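Local coordinates for SVS_variant_AS1 (Streptomyces sp. CWA1, PDB 6TJA), which is an engineered, ancestrally reconstructed class I terpene cyclase of the spiroviolene synthase type, probably cyclising geranylgeranyl diphosphate to a spirocyclic diterpene, at residues A[216-220]-A[294-298]. Sequence-based numbering, arbitrary orientation.
Sequences LTEMA and YLQGL
Around Ala220 and Leu298, whose CA atoms lie 6.0 Å apart, two helical turns run side by side in nearly the same direction, their axes inclined by 22° and 10.5 Å apart at closest approach. Leu298 sends its two methyls to different residues of 216-220: CD2 meets the methyl CB of Ala220 at 4.0 Å, whereas CD1 lies against Leu216, 4.1 Å from its CB and close to its carbonyl. Ala220 sits where the backbones are nearest. At the flank, CD1 of Leu216 touches CD2 of Leu295 at 4.0 Å, one branch end against another.

The polar link is made by Tyr294. With CG anti to the backbone N (chi1 177°), its ring reaches across towards helix 211-231, meets the Thr217 side chain at about a right angle and brings OH within hydrogen-bonding distance of Thr217 OG1, 2.6 Å away and at the ring edge near its plane. Thr217 OG1 sits beside its own backbone N and is also hydrogen-bonded to the carbonyl of Val213, one turn earlier, so this buried hydroxyl has partners on both helices. The Thr217 methyl CG2 lies 3.2 Å from Tyr294 OH. CG of Leu298 lies over one face of the Tyr294 ring, towards the rim, and so joins the polar link to the leucine packing.

All six touching residues are buried. The contact pairs helix 211-231 with helix 289-309 in the all-helical fold of class I terpene cyclases, while a bound PEG lies about 4 Å from the side chain of Tyr294. Leu216 also packs on Phe276 and Leu279, so helix 258-283 adjoins the pair.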
ATOM      1  N   LEU A 216       2.284 -16.605  -7.310  1.00 23.20           N
ATOM      2  CA  LEU A 216       3.695 -16.968  -7.651  1.00 24.21           C
ATOM      3  C   LEU A 216       4.597 -15.894  -7.062  1.00 22.80           C
ATOM      4  O   LEU A 216       5.657 -16.230  -6.578  1.00 23.53           O
ATOM      5  CB  LEU A 216       3.877 -17.044  -9.179  1.00 24.23           C
ATOM      6  CG  LEU A 216       3.341 -18.312  -9.832  1.00 23.58           C
ATOM      7  CD1 LEU A 216       3.340 -18.182 -11.358  1.00 25.81           C
ATOM      8  CD2 LEU A 216       4.157 -19.535  -9.417  1.00 23.08           C
ATOM      9  N   THR A 217       4.156 -14.638  -7.079  1.00 22.22           N
ATOM     10  CA  THR A 217       4.957 -13.504  -6.578  1.00 22.47           C
ATOM     11  C   THR A 217       5.085 -13.640  -5.047  1.00 24.43           C
ATOM     12  O   THR A 217       6.224 -13.550  -4.500  1.00 24.26           O
ATOM     13  CB  THR A 217       4.363 -12.166  -7.031  1.00 23.97           C
ATOM     14  OG1 THR A 217       4.324 -12.083  -8.463  1.00 23.30           O
ATOM     15  CG2 THR A 217       5.176 -11.010  -6.493  1.00 24.00           C
ATOM     16  N   GLU A 218       3.959 -13.858  -4.367  1.00 24.26           N
ATOM     17  CA  GLU A 218       3.956 -14.047  -2.901  1.00 22.73           C
ATOM     18  C   GLU A 218       4.867 -15.232  -2.550  1.00 22.40           C
ATOM     19  O   GLU A 218       5.659 -15.103  -1.618  1.00 20.31           O
ATOM     20  CB  GLU A 218       2.520 -14.168  -2.422  1.00 23.82           C
ATOM     21  CG  GLU A 218       1.789 -12.840  -2.375  1.00 22.40           C
ATOM     22  CD  GLU A 218       0.625 -12.827  -1.404  1.00 24.27           C
ATOM     23  OE1 GLU A 218       0.252 -13.930  -0.935  1.00 26.18           O
ATOM     24  OE2 GLU A 218       0.080 -11.725  -1.114  1.00 23.30           O
ATOM     25  N   MET A 219       4.826 -16.315  -3.323  1.00 22.70           N
ATOM     26  CA  MET A 219       5.591 -17.531  -2.989  1.00 24.35           C
ATOM     27  C   MET A 219       7.066 -17.213  -3.147  1.00 24.56           C
ATOM     28  O   MET A 219       7.876 -17.606  -2.254  1.00 24.92           O
ATOM     29  CB  MET A 219       5.161 -18.716  -3.855  1.00 24.11           C
ATOM     30  CG  MET A 219       3.852 -19.274  -3.323  1.00 24.89           C
ATOM     31  SD  MET A 219       3.335 -20.866  -3.900  1.00 24.95           S
ATOM     32  CE  MET A 219       2.514 -20.373  -5.419  1.00 24.09           C
ATOM     33  N   ALA A 220       7.411 -16.516  -4.225  1.00 22.47           N
ATOM     34  CA  ALA A 220       8.807 -16.129  -4.470  1.00 22.16           C
ATOM     35  C   ALA A 220       9.280 -15.324  -3.265  1.00 23.06           C
ATOM     36  O   ALA A 220      10.408 -15.564  -2.776  1.00 22.48           O
ATOM     37  CB  ALA A 220       8.915 -15.361  -5.754  1.00 23.78           C
ATOM     38  N   TYR A 294       9.139 -11.646 -16.511  1.00 25.71           N
ATOM     39  CA  TYR A 294       8.784 -11.432 -15.082  1.00 27.12           C
ATOM     40  C   TYR A 294       8.945 -12.767 -14.332  1.00 25.66           C
ATOM     41  O   TYR A 294       9.718 -12.799 -13.371  1.00 21.85           O
ATOM     42  CB  TYR A 294       7.367 -10.858 -14.943  1.00 27.52           C
ATOM     43  CG  TYR A 294       6.934 -10.685 -13.511  1.00 26.82           C
ATOM     44  CD1 TYR A 294       7.550  -9.759 -12.693  1.00 29.17           C
ATOM     45  CD2 TYR A 294       5.952 -11.482 -12.960  1.00 26.73           C
ATOM     46  CE1 TYR A 294       7.190  -9.619 -11.364  1.00 29.44           C
ATOM     47  CE2 TYR A 294       5.545 -11.327 -11.650  1.00 25.19           C
ATOM     48  CZ  TYR A 294       6.181 -10.410 -10.840  1.00 27.97           C
ATOM     49  OH  TYR A 294       5.805 -10.274  -9.535  1.00 27.47           O
ATOM     50  N   LEU A 295       8.273 -13.820 -14.792  1.00 26.26           N
ATOM     51  CA  LEU A 295       8.361 -15.135 -14.167  1.00 28.22           C
ATOM     52  C   LEU A 295       9.811 -15.586 -14.008  1.00 28.49           C
ATOM     53  O   LEU A 295      10.207 -16.048 -12.938  1.00 28.58           O
ATOM     54  CB  LEU A 295       7.578 -16.167 -14.980  1.00 29.03           C
ATOM     55  CG  LEU A 295       6.060 -15.987 -15.029  1.00 30.32           C
ATOM     56  CD1 LEU A 295       5.391 -17.228 -15.601  1.00 32.16           C
ATOM     57  CD2 LEU A 295       5.511 -15.666 -13.647  1.00 32.35           C
ATOM     58  N   GLN A 296      10.592 -15.461 -15.079  1.00 29.58           N
ATOM     59  CA  GLN A 296      12.002 -15.840 -15.054  1.00 32.98           C
ATOM     60  C   GLN A 296      12.685 -15.082 -13.926  1.00 28.90           C
ATOM     61  O   GLN A 296      13.505 -15.629 -13.189  1.00 24.81           O
ATOM     62  CB  GLN A 296      12.670 -15.511 -16.389  1.00 37.25           C
ATOM     63  CG  GLN A 296      13.155 -16.726 -17.160  1.00 47.26           C
ATOM     64  CD  GLN A 296      13.493 -16.402 -18.603  1.00 55.96           C
ATOM     65  OE1 GLN A 296      12.615 -16.366 -19.465  1.00 52.61           O
ATOM     66  NE2 GLN A 296      14.772 -16.164 -18.872  1.00 49.83           N
ATOM     67  N   GLY A 297      12.328 -13.809 -13.807  1.00 26.70           N
ATOM     68  CA  GLY A 297      12.850 -12.926 -12.749  1.00 26.73           C
ATOM     69  C   GLY A 297      12.557 -13.464 -11.354  1.00 25.00           C
ATOM     70  O   GLY A 297      13.470 -13.487 -10.504  1.00 22.32           O
ATOM     71  N   LEU A 298      11.321 -13.879 -11.100  1.00 24.27           N
ATOM     72  CA  LEU A 298      10.976 -14.493  -9.787  1.00 24.33           C
ATOM     73  C   LEU A 298      11.943 -15.661  -9.532  1.00 24.44           C
ATOM     74  O   LEU A 298      12.502 -15.748  -8.426  1.00 23.08           O
ATOM     75  CB  LEU A 298       9.529 -14.977  -9.792  1.00 23.94           C
ATOM     76  CG  LEU A 298       8.431 -13.934  -9.989  1.00 24.93           C
ATOM     77  CD1 LEU A 298       7.079 -14.633 -10.018  1.00 24.54           C
ATOM     78  CD2 LEU A 298       8.447 -12.857  -8.893  1.00 26.24           C
TER